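Local coordinates for sensor histidine kinase PdtaS (Mycobacterium tuberculosis, PDB 2YKF), which probably senses nutrient stress by binding cyclic di-GMP and then autophosphorylates on a histidine to activate the PdtaR/PdtaS two-component pathway, at residues 21-26 with 118-123; 184-189 with 276-281. One frame throughout, in Å; residues are numbered along the deposited sequence. Where two conformers were deposited one is given.

Contact 1 (21-26 with 118-123)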
loop_
_atom_site.group_PDB
_atom_site.type_symbol
_atom_site.label_atom_id
_atom_site.label_comp_id
_atom_site.label_asym_id
_atom_site.label_seq_id
_atom_site.Cartn_x
_atom_site.Cartn_y
_atom_site.Cartn_z
ATOM N N VAL A 21 -17.399 20.700 4.079
ATOM C CA VAL A 21 -16.324 20.622 3.072
ATOM C C VAL A 21 -15.047 19.948 3.670
ATOM O O VAL A 21 -14.532 18.987 3.098
ATOM C CB VAL A 21 -16.022 21.959 2.429
ATOM C CG1 VAL A 21 -14.724 21.876 1.600
ATOM C CG2 VAL A 21 -17.238 22.417 1.499
ATOM N N ASP A 22 -14.598 20.413 4.834
ATOM C CA ASP A 22 -13.539 19.718 5.607
ATOM C C ASP A 22 -13.742 18.253 5.830
ATOM O O ASP A 22 -12.808 17.480 5.682
ATOM C CB ASP A 22 -13.437 20.295 7.016
ATOM C CG ASP A 22 -12.801 21.601 7.045
ATOM O OD1 ASP A 22 -12.171 21.993 6.016
ATOM O OD2 ASP A 22 -12.872 22.228 8.145
ATOM N N HIS A 23 -14.937 17.882 6.276
ATOM C CA HIS A 23 -15.228 16.509 6.500
ATOM C C HIS A 23 -15.070 15.659 5.209
ATOM O O HIS A 23 -14.561 14.543 5.271
ATOM C CB HIS A 23 -16.635 16.362 7.041
ATOM C CG HIS A 23 -16.991 14.967 7.447
ATOM N ND1 HIS A 23 -16.451 14.353 8.556
ATOM C CD2 HIS A 23 -17.870 14.082 6.918
ATOM C CE1 HIS A 23 -16.995 13.159 8.704
ATOM N NE2 HIS A 23 -17.878 12.979 7.725
ATOM N N LEU A 24 -15.519 16.170 4.057
ATOM C CA LEU A 24 -15.361 15.380 2.845
ATOM C C LEU A 24 -13.903 15.278 2.480
ATOM O O LEU A 24 -13.471 14.229 1.997
ATOM C CB LEU A 24 -16.189 15.907 1.645
ATOM C CG LEU A 24 -17.715 15.793 1.913
ATOM C CD1 LEU A 24 -18.474 16.317 0.718
ATOM C CD2 LEU A 24 -18.120 14.389 2.175
ATOM N N HIS A 25 -13.145 16.354 2.665
ATOM C CA HIS A 25 -11.691 16.286 2.413
ATOM C C HIS A 25 -11.049 15.172 3.282
ATOM O O HIS A 25 -10.226 14.387 2.805
ATOM C CB HIS A 25 -10.991 17.605 2.743
ATOM C CG HIS A 25 -11.108 18.638 1.670
ATOM N ND1 HIS A 25 -10.276 18.669 0.568
ATOM C CD2 HIS A 25 -11.902 19.741 1.569
ATOM C CE1 HIS A 25 -10.562 19.732 -0.179
ATOM N NE2 HIS A 25 -11.547 20.395 0.404
ATOM N N ALA A 26 -11.428 15.143 4.541
ATOM C CA ALA A 26 -11.011 14.064 5.495
ATOM C C ALA A 26 -11.417 12.659 5.040
ATOM O O ALA A 26 -10.619 11.704 5.124
ATOM C CB ALA A 26 -11.585 14.377 6.930
ATOM N N VAL A 118 -22.705 9.484 3.565
ATOM C CA VAL A 118 -21.723 10.062 4.424
ATOM C C VAL A 118 -22.474 11.181 5.139
ATOM O O VAL A 118 -22.948 12.101 4.469
ATOM C CB VAL A 118 -20.590 10.677 3.598
ATOM C CG1 VAL A 118 -19.557 11.378 4.501
ATOM C CG2 VAL A 118 -19.881 9.589 2.735
ATOM N N ARG A 119 -22.587 11.090 6.468
ATOM C CA ARG A 119 -23.228 12.147 7.292
ATOM C C ARG A 119 -22.237 13.057 7.955
ATOM O O ARG A 119 -21.068 12.625 8.337
ATOM C CB ARG A 119 -24.135 11.564 8.354
ATOM C CG ARG A 119 -25.543 11.529 7.898
ATOM C CD ARG A 119 -26.567 11.019 8.968
ATOM N NE ARG A 119 -27.764 10.546 8.241
ATOM C CZ ARG A 119 -27.911 9.336 7.677
ATOM N NH1 ARG A 119 -26.949 8.413 7.758
ATOM N NH2 ARG A 119 -29.031 9.027 7.019
ATOM N N PHE A 120 -22.648 14.331 8.025
ATOM C CA PHE A 120 -21.982 15.325 8.800
ATOM C C PHE A 120 -23.010 16.310 9.397
ATOM O O PHE A 120 -23.872 16.855 8.693
ATOM C CB PHE A 120 -20.998 16.120 7.958
ATOM C CG PHE A 120 -20.272 17.167 8.748
ATOM C CD1 PHE A 120 -19.186 16.809 9.559
ATOM C CD2 PHE A 120 -20.725 18.477 8.773
ATOM C CE1 PHE A 120 -18.522 17.776 10.324
ATOM C CE2 PHE A 120 -20.068 19.447 9.543
ATOM C CZ PHE A 120 -18.966 19.075 10.320
ATOM N N GLY A 121 -22.852 16.602 10.677
ATOM C CA GLY A 121 -23.938 17.200 11.436
ATOM C C GLY A 121 -24.893 16.027 11.369
ATOM O O GLY A 121 -24.461 14.847 11.542
ATOM N N ASP A 122 -26.132 16.320 11.011
ATOM C CA ASP A 122 -27.098 15.282 10.683
ATOM C C ASP A 122 -27.623 15.346 9.250
ATOM O O ASP A 122 -28.733 14.872 8.980
ATOM C CB ASP A 122 -28.263 15.295 11.676
ATOM C CG ASP A 122 -28.354 14.003 12.467
ATOM O OD1 ASP A 122 -28.815 12.986 11.893
ATOM O OD2 ASP A 122 -27.940 13.989 13.655
ATOM N N GLN A 123 -26.859 15.962 8.341
ATOM C CA GLN A 123 -27.242 15.906 6.946
ATOM C C GLN A 123 -26.382 14.886 6.148
ATOM O O GLN A 123 -25.212 14.639 6.471
ATOM C CB GLN A 123 -27.375 17.321 6.293
ATOM C CG GLN A 123 -26.140 18.221 6.292
ATOM C CD GLN A 123 -26.071 19.234 5.092
ATOM O OE1 GLN A 123 -26.876 19.171 4.132
ATOM N NE2 GLN A 123 -25.070 20.146 5.139
HETATM O O HOH W 1 -18.862 10.713 8.116
#
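The imidazole of His23 extends from helix 18-38 toward the edge strand 114-120 of the GAF domain, with Phe120 over one of its faces. CD1 of Phe120 lies 3.6 Å from CG of His23, displaced toward the rim of the imidazole, and the two rings are inclined by 38°, neither stacked flat nor set edge to face. The side chains run past each other in opposite directions; in His23, CG is anti to the backbone N (chi1 -174°), which carries the ring off the helix to the strand. At the imidazole edge, CG1 of Val118 comes within 4.0 Å of NE2 of His23, and the same methyl is 4.1 Å from CD2 of Leu24, so that one valine branch touches both helix residues. The CB of Arg119 points away from the helix, and its NH1 bonds to the carbonyl of Ala160. Farther out, Leu24 packs on Val125 and Ala126 of the next strand and on Leu10 of helix 6-13, while a type II' turn from Phe120 to Gln123 joins the two strands of this hairpin. A water probably also lies between NE2 of His23 and the carbonyl of Arg119, although its modelled distance to NE2 is doubtfully short. Helix and sheet thus meet mainly through apolar and aromatic surface, with the imidazole as the polar group set into it.

Contact 2 (184-189 with 276-281); sequences IRLDVD and AAILIR
Ile184 and Ile278 face each other in a hydrogen-bonded pair of the antiparallel sheet of the PAS-like domain, where strand 183-186, the first of the region, lies beside the last, 272-282, as in the central pairing of PAS folds. Ile184 N reaches Ile278 O at 2.8 Å and Ile278 N returns to Ile184 O, both donors lying in the carbonyl planes. The tightly packed face carries Ile184, Leu186, Ala276 and Ile278. There CB of Ile184 is 4.1 Å from CB of Ile278. Leu186 CD1 meets Ile278 CD1 at 3.9 Å; Tyr203 and Leu217, from two helices, close over this apolar patch. The other face is looser and more polar. Ala277 offers a lone methyl beside partly exposed Arg185, whose chain bends at chi2 (67°, placing CD) and chi3, bringing NE near Ala276 O; the weak bond between them is tentative, since a second conformer of the arginine exists. Beyond Leu186 the first segment leaves the sheet in a turn through Asp187 to Asp189. At that end of the pairing Leu186 and Ala276 repeat the hydrogen-bonded pattern: Ala276 N approaches Leu186 O tilted 32° from its carbonyl plane, whereas the bond from Leu186 N to Ala276 O is nearly straight at 172°.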
loop_
_atom_site.group_PDB
_atom_site.type_symbol
_atom_site.label_atom_id
_atom_site.label_comp_id
_atom_site.label_asym_id
_atom_site.label_seq_id
_atom_site.Cartn_x
_atom_site.Cartn_y
_atom_site.Cartn_z
ATOM N N ILE A 184 -5.094 -5.992 12.566
ATOM C CA ILE A 184 -5.516 -6.671 13.837
ATOM C C ILE A 184 -6.911 -6.155 14.217
ATOM O O ILE A 184 -7.148 -4.944 14.153
ATOM C CB ILE A 184 -4.578 -6.273 14.979
ATOM C CG1 ILE A 184 -3.243 -7.017 14.854
ATOM C CG2 ILE A 184 -5.157 -6.627 16.387
ATOM C CD1 ILE A 184 -2.085 -6.429 15.680
ATOM N N ARG A 185 -7.841 -7.056 14.545
ATOM C CA ARG A 185 -9.139 -6.633 15.039
ATOM C C ARG A 185 -9.166 -6.923 16.541
ATOM O O ARG A 185 -8.875 -8.045 16.958
ATOM C CB ARG A 185 -10.273 -7.337 14.294
ATOM C CG ARG A 185 -11.671 -6.999 14.798
ATOM C CD ARG A 185 -12.025 -5.567 14.524
ATOM N NE ARG A 185 -12.820 -5.016 15.621
ATOM C CZ ARG A 185 -14.136 -5.145 15.735
ATOM N NH1 ARG A 185 -14.825 -5.788 14.802
ATOM N NH2 ARG A 185 -14.767 -4.606 16.768
ATOM N N LEU A 186 -9.470 -5.886 17.343
ATOM C CA LEU A 186 -9.604 -6.089 18.813
ATOM C C LEU A 186 -11.089 -6.045 19.174
ATOM O O LEU A 186 -11.805 -5.241 18.650
ATOM C CB LEU A 186 -8.939 -4.961 19.602
ATOM C CG LEU A 186 -7.456 -4.713 19.525
ATOM C CD1 LEU A 186 -7.070 -3.781 20.719
ATOM C CD2 LEU A 186 -6.738 -6.065 19.611
ATOM N N ASP A 187 -11.526 -6.910 20.069
ATOM C CA ASP A 187 -12.882 -6.843 20.563
ATOM C C ASP A 187 -12.964 -5.813 21.688
ATOM O O ASP A 187 -11.939 -5.210 22.056
ATOM C CB ASP A 187 -13.334 -8.236 21.033
ATOM C CG ASP A 187 -12.682 -8.656 22.344
ATOM O OD1 ASP A 187 -12.061 -7.793 23.064
ATOM O OD2 ASP A 187 -12.827 -9.850 22.663
ATOM N N VAL A 188 -14.173 -5.617 22.259
ATOM C CA VAL A 188 -14.385 -4.595 23.315
ATOM C C VAL A 188 -13.467 -4.713 24.506
ATOM O O VAL A 188 -13.173 -3.730 25.137
ATOM C CB VAL A 188 -15.860 -4.529 23.858
ATOM C CG1 VAL A 188 -16.750 -3.807 22.872
ATOM C CG2 VAL A 188 -16.399 -5.962 24.236
ATOM N N ASP A 189 -13.018 -5.906 24.827
ATOM C CA ASP A 189 -12.114 -6.075 25.980
ATOM C C ASP A 189 -10.641 -5.943 25.617
ATOM O O ASP A 189 -9.801 -6.173 26.452
ATOM C CB ASP A 189 -12.308 -7.450 26.625
ATOM C CG ASP A 189 -13.730 -7.656 27.140
ATOM O OD1 ASP A 189 -14.347 -6.653 27.602
ATOM O OD2 ASP A 189 -14.226 -8.811 27.050
ATOM N N ALA A 276 -11.794 -2.152 18.165
ATOM C CA ALA A 276 -10.844 -1.330 17.444
ATOM C C ALA A 276 -10.153 -2.097 16.321
ATOM O O ALA A 276 -10.081 -3.319 16.339
ATOM C CB ALA A 276 -9.758 -0.710 18.399
ATOM N N ALA A 277 -9.672 -1.347 15.329
ATOM C CA ALA A 277 -8.805 -1.940 14.277
ATOM C C ALA A 277 -7.449 -1.341 14.565
ATOM O O ALA A 277 -7.360 -0.194 15.033
ATOM C CB ALA A 277 -9.303 -1.563 12.844
ATOM N N ILE A 278 -6.400 -2.127 14.332
ATOM C CA ILE A 278 -5.069 -1.658 14.431
ATOM C C ILE A 278 -4.352 -2.072 13.162
ATOM O O ILE A 278 -4.314 -3.266 12.794
ATOM C CB ILE A 278 -4.352 -2.222 15.698
ATOM C CG1 ILE A 278 -5.120 -1.741 16.967
ATOM C CG2 ILE A 278 -2.846 -1.808 15.772
ATOM C CD1 ILE A 278 -4.505 -2.173 18.224
ATOM N N LEU A 279 -3.721 -1.100 12.527
ATOM C CA LEU A 279 -2.870 -1.433 11.355
ATOM C C LEU A 279 -1.428 -1.354 11.793
ATOM O O LEU A 279 -1.066 -0.526 12.626
ATOM C CB LEU A 279 -3.114 -0.459 10.228
ATOM C CG LEU A 279 -4.603 -0.174 9.967
ATOM C CD1 LEU A 279 -4.611 0.916 8.905
ATOM C CD2 LEU A 279 -5.259 -1.412 9.467
ATOM N N ILE A 280 -0.626 -2.285 11.314
ATOM C CA ILE A 280 0.791 -2.326 11.715
ATOM C C ILE A 280 1.674 -2.537 10.516
ATOM O O ILE A 280 1.323 -3.255 9.610
ATOM C CB ILE A 280 1.043 -3.380 12.823
ATOM C CG1 ILE A 280 2.531 -3.417 13.254
ATOM C CG2 ILE A 280 0.569 -4.762 12.417
ATOM C CD1 ILE A 280 2.753 -4.430 14.429
ATOM N N ARG A 281 2.819 -1.841 10.481
ATOM C CA ARG A 281 3.727 -2.060 9.367
ATOM C C ARG A 281 5.120 -2.238 9.975
ATOM O O ARG A 281 5.563 -1.367 10.702
ATOM C CB ARG A 281 3.777 -0.838 8.453
ATOM C CG ARG A 281 4.719 -1.129 7.255
ATOM C CD ARG A 281 4.942 0.036 6.272
ATOM N NE ARG A 281 5.626 -0.580 5.121
ATOM C CZ ARG A 281 6.301 0.076 4.159
ATOM N NH1 ARG A 281 6.330 1.423 4.139
ATOM N NH2 ARG A 281 6.861 -0.637 3.158
#

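Overall arrangement
The two contacts belong to separate sensing modules placed in series along the chain: contact 1 lies in the GAF domain and contact 2 in the PAS-like domain. Their centres are 25 Å apart, on opposite sides of the chain's centre, and their nearest atoms remain about 13 Å from each other, so neither touches the other. They differ in kind, the first seating a helix against an outermost strand of its sheet, the second pairing two inner strands. The phosphoacceptor histidine predicted for this kinase is not modelled. Both reach the dimer interface at one residue: His25 bonds to Glu285 of the second subunit, and Arg281 packs on Arg174 of that subunit.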